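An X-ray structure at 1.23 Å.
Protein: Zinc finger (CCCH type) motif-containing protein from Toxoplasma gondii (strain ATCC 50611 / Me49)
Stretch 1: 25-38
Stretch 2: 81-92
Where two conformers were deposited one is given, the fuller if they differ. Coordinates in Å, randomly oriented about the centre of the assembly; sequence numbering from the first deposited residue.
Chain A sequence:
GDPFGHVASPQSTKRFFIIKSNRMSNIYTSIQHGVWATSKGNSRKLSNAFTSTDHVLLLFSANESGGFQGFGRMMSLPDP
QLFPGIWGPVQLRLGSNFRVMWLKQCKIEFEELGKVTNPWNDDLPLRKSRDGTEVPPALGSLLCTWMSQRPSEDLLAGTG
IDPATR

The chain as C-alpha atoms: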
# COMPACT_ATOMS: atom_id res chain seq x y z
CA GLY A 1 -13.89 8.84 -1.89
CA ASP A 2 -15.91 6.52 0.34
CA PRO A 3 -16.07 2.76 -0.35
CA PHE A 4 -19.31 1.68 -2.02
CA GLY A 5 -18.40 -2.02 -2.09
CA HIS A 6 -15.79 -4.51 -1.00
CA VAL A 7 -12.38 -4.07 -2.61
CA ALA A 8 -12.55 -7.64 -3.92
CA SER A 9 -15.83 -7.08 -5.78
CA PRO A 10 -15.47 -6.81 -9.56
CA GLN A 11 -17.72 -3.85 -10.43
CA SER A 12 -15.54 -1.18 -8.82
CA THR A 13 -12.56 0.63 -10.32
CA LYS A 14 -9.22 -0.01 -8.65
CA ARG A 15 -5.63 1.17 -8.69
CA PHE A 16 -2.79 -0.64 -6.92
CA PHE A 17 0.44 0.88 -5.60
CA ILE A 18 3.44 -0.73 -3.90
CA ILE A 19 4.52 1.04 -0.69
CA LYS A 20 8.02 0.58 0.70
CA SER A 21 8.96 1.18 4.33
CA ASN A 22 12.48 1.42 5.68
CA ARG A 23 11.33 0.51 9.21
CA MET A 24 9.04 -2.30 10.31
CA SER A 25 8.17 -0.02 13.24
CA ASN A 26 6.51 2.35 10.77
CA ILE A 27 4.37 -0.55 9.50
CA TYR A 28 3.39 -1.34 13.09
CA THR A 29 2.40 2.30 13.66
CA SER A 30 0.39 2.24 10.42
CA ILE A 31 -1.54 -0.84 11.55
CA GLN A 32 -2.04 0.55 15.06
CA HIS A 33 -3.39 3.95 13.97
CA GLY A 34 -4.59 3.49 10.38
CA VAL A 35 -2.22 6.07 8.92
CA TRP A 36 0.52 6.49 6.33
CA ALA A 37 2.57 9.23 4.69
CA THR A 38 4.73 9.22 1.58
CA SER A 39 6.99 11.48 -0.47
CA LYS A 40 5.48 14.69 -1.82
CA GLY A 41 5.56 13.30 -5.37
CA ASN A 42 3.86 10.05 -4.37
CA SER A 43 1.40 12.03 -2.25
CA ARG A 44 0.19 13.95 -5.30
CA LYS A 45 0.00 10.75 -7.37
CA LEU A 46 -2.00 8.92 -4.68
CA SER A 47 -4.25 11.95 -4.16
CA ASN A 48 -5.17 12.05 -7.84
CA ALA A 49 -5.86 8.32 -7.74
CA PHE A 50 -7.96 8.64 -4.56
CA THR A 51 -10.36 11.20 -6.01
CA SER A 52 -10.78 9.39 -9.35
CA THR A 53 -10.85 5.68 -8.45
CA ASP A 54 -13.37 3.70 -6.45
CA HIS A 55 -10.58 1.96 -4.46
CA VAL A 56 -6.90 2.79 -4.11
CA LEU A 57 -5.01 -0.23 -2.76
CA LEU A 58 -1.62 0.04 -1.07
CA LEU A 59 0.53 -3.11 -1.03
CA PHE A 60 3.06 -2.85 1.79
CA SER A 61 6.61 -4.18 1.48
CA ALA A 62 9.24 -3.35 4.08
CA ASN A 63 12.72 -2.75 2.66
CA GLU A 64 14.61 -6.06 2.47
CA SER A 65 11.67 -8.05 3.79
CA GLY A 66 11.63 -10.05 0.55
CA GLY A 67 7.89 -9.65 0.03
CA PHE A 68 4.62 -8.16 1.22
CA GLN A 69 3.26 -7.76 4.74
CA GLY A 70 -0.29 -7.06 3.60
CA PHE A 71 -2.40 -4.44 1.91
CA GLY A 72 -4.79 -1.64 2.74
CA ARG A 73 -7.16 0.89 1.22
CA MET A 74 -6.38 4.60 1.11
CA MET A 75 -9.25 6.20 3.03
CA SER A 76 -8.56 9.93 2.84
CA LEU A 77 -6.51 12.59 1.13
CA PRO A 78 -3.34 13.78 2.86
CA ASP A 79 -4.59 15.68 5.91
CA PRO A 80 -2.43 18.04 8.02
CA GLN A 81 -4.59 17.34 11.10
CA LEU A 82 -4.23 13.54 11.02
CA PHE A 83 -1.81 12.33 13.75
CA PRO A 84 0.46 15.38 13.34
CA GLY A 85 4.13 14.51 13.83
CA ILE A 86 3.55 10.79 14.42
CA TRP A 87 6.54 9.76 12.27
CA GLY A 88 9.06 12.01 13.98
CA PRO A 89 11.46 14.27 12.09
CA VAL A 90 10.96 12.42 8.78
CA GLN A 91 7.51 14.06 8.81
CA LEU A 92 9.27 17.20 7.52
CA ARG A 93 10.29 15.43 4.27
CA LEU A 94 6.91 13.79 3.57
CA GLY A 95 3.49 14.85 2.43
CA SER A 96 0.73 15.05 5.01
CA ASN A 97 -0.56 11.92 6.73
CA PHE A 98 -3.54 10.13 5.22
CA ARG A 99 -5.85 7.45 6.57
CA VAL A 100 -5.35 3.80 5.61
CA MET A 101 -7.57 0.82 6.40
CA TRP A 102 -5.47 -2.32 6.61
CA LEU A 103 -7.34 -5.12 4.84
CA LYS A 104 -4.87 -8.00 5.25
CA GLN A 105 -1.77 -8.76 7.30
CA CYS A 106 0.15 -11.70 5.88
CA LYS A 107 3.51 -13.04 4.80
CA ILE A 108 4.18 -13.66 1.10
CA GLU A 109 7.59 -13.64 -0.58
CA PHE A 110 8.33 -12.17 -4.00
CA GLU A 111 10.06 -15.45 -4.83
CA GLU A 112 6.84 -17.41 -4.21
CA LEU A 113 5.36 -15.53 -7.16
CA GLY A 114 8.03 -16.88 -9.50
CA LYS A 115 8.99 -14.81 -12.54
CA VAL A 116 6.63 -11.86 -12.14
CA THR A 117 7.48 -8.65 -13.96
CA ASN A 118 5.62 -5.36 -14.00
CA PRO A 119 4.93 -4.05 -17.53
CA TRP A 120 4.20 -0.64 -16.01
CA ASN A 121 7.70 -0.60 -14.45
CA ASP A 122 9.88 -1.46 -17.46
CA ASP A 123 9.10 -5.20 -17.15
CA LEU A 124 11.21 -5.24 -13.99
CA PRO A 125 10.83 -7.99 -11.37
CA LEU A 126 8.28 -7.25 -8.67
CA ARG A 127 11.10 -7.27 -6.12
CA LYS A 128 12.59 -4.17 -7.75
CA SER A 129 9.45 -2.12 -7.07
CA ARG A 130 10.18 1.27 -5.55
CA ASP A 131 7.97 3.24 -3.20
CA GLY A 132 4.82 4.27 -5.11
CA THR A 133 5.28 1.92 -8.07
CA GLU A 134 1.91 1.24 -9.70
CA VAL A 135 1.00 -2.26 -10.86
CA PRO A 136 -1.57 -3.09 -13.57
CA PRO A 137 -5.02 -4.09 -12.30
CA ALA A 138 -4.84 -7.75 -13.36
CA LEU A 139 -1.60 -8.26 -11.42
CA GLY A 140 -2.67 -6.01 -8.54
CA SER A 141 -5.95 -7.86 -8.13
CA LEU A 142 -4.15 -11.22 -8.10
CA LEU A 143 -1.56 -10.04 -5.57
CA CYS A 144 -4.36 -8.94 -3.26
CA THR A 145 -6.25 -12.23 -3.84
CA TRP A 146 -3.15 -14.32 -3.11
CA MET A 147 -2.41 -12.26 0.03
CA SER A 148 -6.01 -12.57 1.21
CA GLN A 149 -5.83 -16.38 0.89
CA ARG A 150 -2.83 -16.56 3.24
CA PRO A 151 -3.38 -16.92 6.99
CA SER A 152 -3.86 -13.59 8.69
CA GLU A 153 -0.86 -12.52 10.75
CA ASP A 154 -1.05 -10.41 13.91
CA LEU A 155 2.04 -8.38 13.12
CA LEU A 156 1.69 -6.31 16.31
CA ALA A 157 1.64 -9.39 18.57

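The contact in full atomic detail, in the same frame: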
# COMPACT_ATOMS: atom_id res chain seq x y z
N SER A 25 8.89 -0.78 12.22
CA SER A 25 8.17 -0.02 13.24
C SER A 25 7.18 0.96 12.62
O SER A 25 6.12 1.22 13.21
CB SER A 25 9.16 0.71 14.16
OG SER A 25 9.93 1.68 13.47
N ASN A 26 7.48 1.48 11.43
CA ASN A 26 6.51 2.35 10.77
C ASN A 26 5.29 1.56 10.30
O ASN A 26 4.16 2.08 10.36
CB ASN A 26 7.18 3.08 9.60
CG ASN A 26 8.17 4.13 10.06
OD1 ASN A 26 8.11 4.60 11.20
ND2 ASN A 26 9.08 4.51 9.18
N ILE A 27 5.49 0.33 9.84
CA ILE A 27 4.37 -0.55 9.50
C ILE A 27 3.50 -0.80 10.72
O ILE A 27 2.27 -0.74 10.66
CB ILE A 27 4.88 -1.86 8.89
CG1 ILE A 27 5.69 -1.59 7.62
CG2 ILE A 27 3.71 -2.81 8.60
CD1 ILE A 27 4.87 -1.01 6.49
N TYR A 28 4.14 -1.09 11.86
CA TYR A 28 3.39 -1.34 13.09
C TYR A 28 2.56 -0.12 13.47
O TYR A 28 1.38 -0.25 13.82
CB TYR A 28 4.33 -1.71 14.23
CG TYR A 28 5.16 -2.95 13.96
CD1 TYR A 28 4.67 -3.98 13.17
CD2 TYR A 28 6.43 -3.08 14.51
CE1 TYR A 28 5.44 -5.12 12.93
CE2 TYR A 28 7.20 -4.21 14.28
CZ TYR A 28 6.70 -5.22 13.49
OH TYR A 28 7.46 -6.34 13.26
N THR A 29 3.15 1.07 13.38
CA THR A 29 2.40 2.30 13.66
C THR A 29 1.23 2.46 12.69
O THR A 29 0.14 2.87 13.09
CB THR A 29 3.35 3.49 13.58
OG1 THR A 29 4.34 3.37 14.61
CG2 THR A 29 2.60 4.79 13.75
N SER A 30 1.45 2.13 11.42
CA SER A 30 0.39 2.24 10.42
C SER A 30 -0.78 1.32 10.75
O SER A 30 -1.94 1.73 10.63
CB SER A 30 0.97 1.91 9.04
OG SER A 30 -0.01 2.07 8.02
N ILE A 31 -0.48 0.09 11.17
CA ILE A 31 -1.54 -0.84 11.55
C ILE A 31 -2.24 -0.37 12.81
O ILE A 31 -3.47 -0.44 12.92
CB ILE A 31 -0.94 -2.26 11.71
CG1 ILE A 31 -0.46 -2.80 10.36
CG2 ILE A 31 -1.96 -3.21 12.32
CD1 ILE A 31 0.47 -3.98 10.50
N GLN A 32 -1.47 0.16 13.77
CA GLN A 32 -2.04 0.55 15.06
C GLN A 32 -2.99 1.73 14.92
O GLN A 32 -4.03 1.78 15.59
CB GLN A 32 -0.89 0.89 16.01
CG GLN A 32 -1.30 1.17 17.44
CD GLN A 32 -0.10 1.50 18.30
OE1 GLN A 32 0.99 1.77 17.79
NE2 GLN A 32 -0.29 1.47 19.62
N HIS A 33 -2.66 2.69 14.05
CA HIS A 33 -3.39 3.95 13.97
C HIS A 33 -4.05 4.21 12.62
O HIS A 33 -4.73 5.23 12.48
CB HIS A 33 -2.48 5.11 14.36
CG HIS A 33 -1.95 5.00 15.76
ND1 HIS A 33 -2.77 5.09 16.86
CD2 HIS A 33 -0.70 4.80 16.23
CE1 HIS A 33 -2.05 4.96 17.96
NE2 HIS A 33 -0.79 4.78 17.60
N GLY A 34 -3.90 3.32 11.65
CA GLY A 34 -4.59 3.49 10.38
C GLY A 34 -4.11 4.70 9.60
O GLY A 34 -4.92 5.50 9.14
N VAL A 35 -2.79 4.83 9.43
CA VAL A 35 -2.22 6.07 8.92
C VAL A 35 -0.97 5.74 8.11
O VAL A 35 -0.26 4.78 8.39
CB VAL A 35 -1.91 7.04 10.09
CG1 VAL A 35 -0.89 6.43 11.06
CG2 VAL A 35 -1.45 8.40 9.58
N TRP A 36 -0.71 6.57 7.10
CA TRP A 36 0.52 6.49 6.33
C TRP A 36 0.89 7.88 5.85
O TRP A 36 0.07 8.80 5.86
CB TRP A 36 0.39 5.52 5.14
CG TRP A 36 1.71 5.12 4.58
CD1 TRP A 36 2.20 5.40 3.34
CD2 TRP A 36 2.72 4.36 5.25
NE1 TRP A 36 3.46 4.87 3.19
CE2 TRP A 36 3.81 4.22 4.35
CE3 TRP A 36 2.83 3.79 6.52
CZ2 TRP A 36 4.98 3.53 4.69
CZ3 TRP A 36 3.99 3.11 6.86
CH2 TRP A 36 5.05 2.98 5.94
N ALA A 37 2.14 8.03 5.41
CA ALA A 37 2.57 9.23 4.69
C ALA A 37 3.64 8.80 3.70
O ALA A 37 4.36 7.82 3.92
CB ALA A 37 3.10 10.32 5.63
N THR A 38 3.76 9.55 2.62
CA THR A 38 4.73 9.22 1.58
C THR A 38 5.38 10.50 1.07
O THR A 38 5.08 11.60 1.53
CB THR A 38 4.07 8.35 0.50
OG1 THR A 38 5.06 7.85 -0.41
CG2 THR A 38 3.05 9.14 -0.28
N GLN A 81 -4.12 17.54 9.73
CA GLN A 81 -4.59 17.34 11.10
C GLN A 81 -4.63 15.88 11.53
O GLN A 81 -5.03 15.59 12.65
CB GLN A 81 -5.97 17.98 11.30
CG GLN A 81 -6.07 19.44 10.87
CD GLN A 81 -4.89 20.27 11.34
OE1 GLN A 81 -4.45 20.17 12.49
NE2 GLN A 81 -4.36 21.10 10.45
N LEU A 82 -4.22 14.96 10.67
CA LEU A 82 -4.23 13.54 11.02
C LEU A 82 -2.90 13.19 11.68
O LEU A 82 -1.84 13.32 11.06
CB LEU A 82 -4.46 12.68 9.79
CG LEU A 82 -4.50 11.17 10.03
CD1 LEU A 82 -5.68 10.81 10.90
CD2 LEU A 82 -4.55 10.45 8.70
N PHE A 83 -2.97 12.73 12.93
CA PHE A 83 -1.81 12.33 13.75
C PHE A 83 -0.59 13.20 13.48
O PHE A 83 0.46 12.69 13.10
CB PHE A 83 -1.51 10.84 13.60
CG PHE A 83 -2.60 9.96 14.14
CD1 PHE A 83 -2.76 9.80 15.51
CD2 PHE A 83 -3.47 9.31 13.29
CE1 PHE A 83 -3.77 9.00 16.02
CE2 PHE A 83 -4.48 8.50 13.79
CZ PHE A 83 -4.63 8.35 15.15
N PRO A 84 -0.66 14.51 13.71
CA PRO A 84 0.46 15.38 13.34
C PRO A 84 1.74 14.96 14.07
O PRO A 84 1.75 14.77 15.28
CB PRO A 84 -0.00 16.77 13.78
CG PRO A 84 -1.49 16.68 13.81
CD PRO A 84 -1.81 15.28 14.22
N GLY A 85 2.82 14.81 13.29
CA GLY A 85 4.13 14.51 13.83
C GLY A 85 4.38 13.07 14.23
O GLY A 85 5.43 12.78 14.81
N ILE A 86 3.46 12.15 13.91
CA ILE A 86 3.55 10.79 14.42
C ILE A 86 4.83 10.09 13.97
O ILE A 86 5.34 9.21 14.67
CB ILE A 86 2.28 9.99 14.04
CG1 ILE A 86 2.22 8.69 14.84
CG2 ILE A 86 2.22 9.74 12.52
CD1 ILE A 86 0.93 7.90 14.66
N TRP A 87 5.38 10.47 12.81
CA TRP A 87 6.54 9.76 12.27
C TRP A 87 7.86 10.32 12.77
O TRP A 87 8.91 9.77 12.44
CB TRP A 87 6.53 9.80 10.73
CG TRP A 87 5.27 9.28 10.15
CD1 TRP A 87 4.34 9.99 9.45
CD2 TRP A 87 4.76 7.95 10.26
NE1 TRP A 87 3.30 9.18 9.09
CE2 TRP A 87 3.53 7.92 9.58
CE3 TRP A 87 5.23 6.78 10.86
CZ2 TRP A 87 2.76 6.76 9.48
CZ3 TRP A 87 4.47 5.63 10.76
CH2 TRP A 87 3.25 5.63 10.08
N GLY A 88 7.83 11.38 13.56
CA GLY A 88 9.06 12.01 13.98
C GLY A 88 9.60 12.91 12.90
O GLY A 88 8.88 13.32 11.98
N PRO A 89 10.89 13.24 12.98
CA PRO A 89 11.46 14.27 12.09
C PRO A 89 11.31 13.99 10.60
O PRO A 89 11.31 14.94 9.80
CB PRO A 89 12.93 14.33 12.53
CG PRO A 89 12.90 13.91 13.96
CD PRO A 89 11.84 12.84 14.04
N VAL A 90 11.20 12.72 10.19
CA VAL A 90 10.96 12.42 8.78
C VAL A 90 9.67 13.05 8.28
O VAL A 90 9.52 13.27 7.07
CB VAL A 90 11.03 10.90 8.52
CG1 VAL A 90 9.77 10.23 9.04
CG2 VAL A 90 11.21 10.61 7.03
N GLN A 91 8.74 13.37 9.19
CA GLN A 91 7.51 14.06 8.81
C GLN A 91 7.81 15.29 7.95
O GLN A 91 7.07 15.60 7.01
CB GLN A 91 6.77 14.47 10.08
CG GLN A 91 5.32 14.84 9.91
CD GLN A 91 4.41 13.63 9.86
OE1 GLN A 91 4.22 12.92 10.85
NE2 GLN A 91 3.85 13.39 8.69
N LEU A 92 8.92 15.98 8.23
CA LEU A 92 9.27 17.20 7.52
C LEU A 92 9.61 16.97 6.05
O LEU A 92 9.58 17.92 5.27
CB LEU A 92 10.44 17.89 8.22
CG LEU A 92 10.21 18.31 9.68
CD1 LEU A 92 11.53 18.54 10.40
CD2 LEU A 92 9.36 19.56 9.71
O HOH W 1 9.59 7.16 11.94

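Trp87 forms the apolar centre of this contact: 148 Å² of it is covered by stretch 1, out of 521 Å² buried on both sides together. Its CA-to-CB bond runs sideways, but chi1 near -55° (m) carries the indole inward, where it meets Thr29 (CG2 to Trp87 CZ3, 3.6 Å), Val35 (CG1 to Trp87 CZ2, 4.0 Å) and Ala37 (CB to Trp87 NE1, 3.6 Å). Trp36 CE3 lies 4.0 Å from Trp87 CH2; with the centroids of the Trp36 and Trp87 six-membered rings 5.5 Å apart and the planes inclined at 72°, the pair is oblique.

The helix, already under way at Ser25, ends at His33; Gly34, with positive phi (66°), then leads the chain into the extended segment beginning at Val35. Ser30 OG donates to Val35 O (2.7 Å), tying helix to strand. Stretch 2 approaches through two overlapping turns, type II from Phe83 to Ile86 and type I from Gly85 to Gly88, sharing Gly85 and Ile86 and closed by Ile86 N to Phe83 O (3.2 Å) and Gly88 N to Gly85 O (3.0 Å); the Asn26 CA and Trp87 CA atoms are 7.6 Å apart. A weak bond from Trp87 N to Gln91 OE1 (3.3 Å, 171°) links the second turn to the 3-10 segment.

Farther out, Ile86 CD1 reaches Thr29 CG2 (3.6 Å) and His33 CD2 (3.8 Å), while Val35 CG2 packs on Leu82 CD2 (3.8 Å). His33 CB sits over a face of Phe83, 4.2 Å from the ring centroid and 22° off its normal, a CH-pi contact; the two rings themselves are oblique, at 46°.

No direct hydrogen bond crosses between the stretches. At the polar edge, one water instead donates to both Asn26 OD1 (3.0 Å) and Trp87 O (2.7 Å), joining two acceptors that could not bond each other. Asn26 O also approaches the indole edge, 3.6 Å from Trp87 CZ3, placing a partly negative oxygen near the ring's slightly positive rim.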